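Local structure of endolysin (Clostridium phage phictp1, 5A6S) at residues Q70-L73 with D74-N78. The protein is a phage endolysin whose C-terminal domain, the fragment described here, probably binds the clostridial cell wall and so directs the lytic enzyme to it. The protein carries 1 engineered substitution. Sequence-based numbering, arbitrary orientation.
Sequences QAVL and DYIKN
Q70 and D74, one helical turn apart on helix 65-77, set an amide beside a carboxylate, their planes turned 35° from each other. Q70 OE1 lies 3.1 Å from D74 OD1; both atoms are acceptors, so the approach is a close oxygen pair and not a bond. The bend at chi2 (60°) of Q70 brings the amide round to D74. Its OE1 and NE2 find partners elsewhere, OE1 accepting a hydrogen bond from NE2 of Q70 of the second subunit.

V72 and I76 meet on the buried side of the helix. The branch CG1 of V72 reaches the extended end of I76, and CG1 and CD1 are 3.8 Å apart in plain apolar contact. V72 also packs on A15 and L19 of helix 11-23 and on I60 of strand 58-60, while the Y75 ring extends away from residues 70-73, its hydroxyl hydrogen-bonded to Y43.

The aliphatic part of K77 runs back alongside L73: CG is 3.5 Å from L73 O, and a turn at chi4 (64°) brings NZ to 4.0 Å from L73 CB. L73 O is gripped twice, by K77 N at 2.9 Å and by a water that donates to it at 2.9 Å; the same water receives a weak bond from K77 NZ. Backbone bonds from D74, Y75 and I76 to the carbonyls of Q70, A71 and V72 complete the i to i+4 ladder.

V72 thus faces the domain core, Q70 and L73 face the second subunit, and I76 touches both, meeting R22 of helix 11-23 and Y66 of the second subunit. The D74 carboxylate, close to OE1 of Q70, would probably disfavour negative charge on that oxygen; the intersubunit hydrogen bond that OE1 accepts helps to offset this.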
ATOM      1  N   GLN B  70      -5.679 -10.549  -2.051  1.00 18.31           N
ATOM      2  CA  GLN B  70      -5.492 -11.991  -1.931  1.00 20.86           C
ATOM      3  C   GLN B  70      -5.067 -12.606  -3.255  1.00 20.60           C
ATOM      4  O   GLN B  70      -4.218 -13.475  -3.306  1.00 19.32           O
ATOM      5  CB  GLN B  70      -6.750 -12.695  -1.359  1.00 20.14           C
ATOM      6  CG  GLN B  70      -6.546 -14.168  -1.010  1.00 23.07           C
ATOM      7  CD  GLN B  70      -5.465 -14.376   0.031  1.00 23.24           C
ATOM      8  OE1 GLN B  70      -4.363 -14.922  -0.217  1.00 24.71           O
ATOM      9  NE2 GLN B  70      -5.789 -14.012   1.214  1.00 20.79           N
ATOM     10  N   ALA B  71      -5.726 -12.220  -4.313  1.00 20.89           N
ATOM     11  CA  ALA B  71      -5.378 -12.730  -5.638  1.00 22.04           C
ATOM     12  C   ALA B  71      -3.927 -12.359  -6.017  1.00 22.07           C
ATOM     13  O   ALA B  71      -3.245 -13.119  -6.674  1.00 21.85           O
ATOM     14  CB  ALA B  71      -6.352 -12.139  -6.636  1.00 23.02           C
ATOM     15  N   VAL B  72      -3.480 -11.149  -5.676  1.00 21.44           N
ATOM     16  CA  VAL B  72      -2.094 -10.795  -5.910  1.00 21.46           C
ATOM     17  C   VAL B  72      -1.152 -11.648  -5.034  1.00 22.21           C
ATOM     18  O   VAL B  72      -0.159 -12.172  -5.546  1.00 19.46           O
ATOM     19  CB  VAL B  72      -1.827  -9.310  -5.709  1.00 21.91           C
ATOM     20  CG1 VAL B  72      -0.344  -9.022  -5.511  1.00 21.43           C
ATOM     21  CG2 VAL B  72      -2.383  -8.485  -6.834  1.00 23.63           C
ATOM     22  N   LEU B  73      -1.456 -11.889  -3.757  1.00 19.22           N
ATOM     23  CA  LEU B  73      -0.575 -12.760  -3.009  1.00 22.05           C
ATOM     24  C   LEU B  73      -0.577 -14.189  -3.537  1.00 23.42           C
ATOM     25  O   LEU B  73       0.465 -14.842  -3.549  1.00 22.64           O
ATOM     26  CB  LEU B  73      -0.967 -12.791  -1.531  1.00 22.38           C
ATOM     27  CG  LEU B  73      -0.909 -11.493  -0.774  1.00 24.13           C
ATOM     28  CD1 LEU B  73      -1.493 -11.647   0.617  1.00 25.05           C
ATOM     29  CD2 LEU B  73       0.550 -11.027  -0.716  1.00 22.43           C
ATOM     30  N   ASP B  74      -1.720 -14.685  -3.984  1.00 24.10           N
ATOM     31  CA  ASP B  74      -1.789 -16.033  -4.562  1.00 26.12           C
ATOM     32  C   ASP B  74      -0.963 -16.106  -5.875  1.00 30.09           C
ATOM     33  O   ASP B  74      -0.306 -17.126  -6.155  1.00 27.70           O
ATOM     34  CB  ASP B  74      -3.241 -16.402  -4.877  1.00 28.54           C
ATOM     35  CG  ASP B  74      -4.071 -16.682  -3.658  1.00 28.59           C
ATOM     36  OD1 ASP B  74      -3.555 -16.780  -2.531  1.00 27.78           O
ATOM     37  OD2 ASP B  74      -5.319 -16.805  -3.811  1.00 31.10           O
ATOM     38  N   TYR B  75      -0.995 -15.043  -6.681  1.00 29.48           N
ATOM     39  CA  TYR B  75      -0.215 -15.013  -7.941  1.00 29.95           C
ATOM     40  C   TYR B  75       1.275 -15.095  -7.565  1.00 31.85           C
ATOM     41  O   TYR B  75       2.028 -15.877  -8.137  1.00 32.11           O
ATOM     42  CB  TYR B  75      -0.479 -13.744  -8.702  1.00 29.84           C
ATOM     43  CG  TYR B  75       0.157 -13.718 -10.067  1.00 31.40           C
ATOM     44  CD1 TYR B  75       1.439 -13.238 -10.251  1.00 31.95           C
ATOM     45  CD2 TYR B  75      -0.530 -14.201 -11.182  1.00 32.89           C
ATOM     46  CE1 TYR B  75       2.056 -13.267 -11.501  1.00 31.84           C
ATOM     47  CE2 TYR B  75       0.053 -14.182 -12.441  1.00 33.59           C
ATOM     48  CZ  TYR B  75       1.353 -13.766 -12.582  1.00 31.97           C
ATOM     49  OH  TYR B  75       1.927 -13.743 -13.826  1.00 41.45           O
ATOM     50  N   ILE B  76       1.681 -14.263  -6.595  1.00 27.68           N
ATOM     51  CA  ILE B  76       3.045 -14.237  -6.083  1.00 26.32           C
ATOM     52  C   ILE B  76       3.435 -15.660  -5.599  1.00 32.08           C
ATOM     53  O   ILE B  76       4.449 -16.208  -6.041  1.00 34.30           O
ATOM     54  CB  ILE B  76       3.172 -13.147  -4.999  1.00 24.03           C
ATOM     55  CG1 ILE B  76       3.075 -11.743  -5.635  1.00 22.60           C
ATOM     56  CG2 ILE B  76       4.474 -13.260  -4.233  1.00 26.51           C
ATOM     57  CD1 ILE B  76       3.012 -10.607  -4.636  1.00 22.68           C
ATOM     58  N   LYS B  77       2.642 -16.281  -4.738  1.00 33.03           N
ATOM     59  CA  LYS B  77       2.931 -17.637  -4.247  1.00 36.43           C
ATOM     60  C   LYS B  77       3.182 -18.633  -5.399  1.00 36.60           C
ATOM     61  O   LYS B  77       4.117 -19.387  -5.350  1.00 38.11           O
ATOM     62  CB  LYS B  77       1.778 -18.211  -3.389  1.00 40.02           C
ATOM     63  CG  LYS B  77       1.579 -17.715  -1.943  1.00 51.87           C
ATOM     64  CD  LYS B  77       0.060 -17.765  -1.519  1.00 54.84           C
ATOM     65  CE  LYS B  77      -0.301 -17.491  -0.037  1.00 54.30           C
ATOM     66  NZ  LYS B  77      -0.006 -16.115   0.529  1.00 45.08           N
ATOM     67  N   ASN B  78       2.326 -18.656  -6.412  1.00 38.27           N
ATOM     68  CA  ASN B  78       2.392 -19.668  -7.465  1.00 42.50           C
ATOM     69  C   ASN B  78       3.435 -19.332  -8.501  1.00 43.97           C
ATOM     70  O   ASN B  78       3.536 -20.034  -9.480  1.00 47.02           O
ATOM     71  CB  ASN B  78       1.035 -19.868  -8.166  1.00 46.69           C
ATOM     72  CG  ASN B  78      -0.048 -20.356  -7.218  1.00 54.64           C
ATOM     73  OD1 ASN B  78      -1.197 -19.877  -7.250  1.00 58.22           O
ATOM     74  ND2 ASN B  78       0.315 -21.293  -6.342  1.00 55.15           N
TER
HETATM   75  O   HOH W   1       2.250 -14.276  -1.352  1.00 31.49           O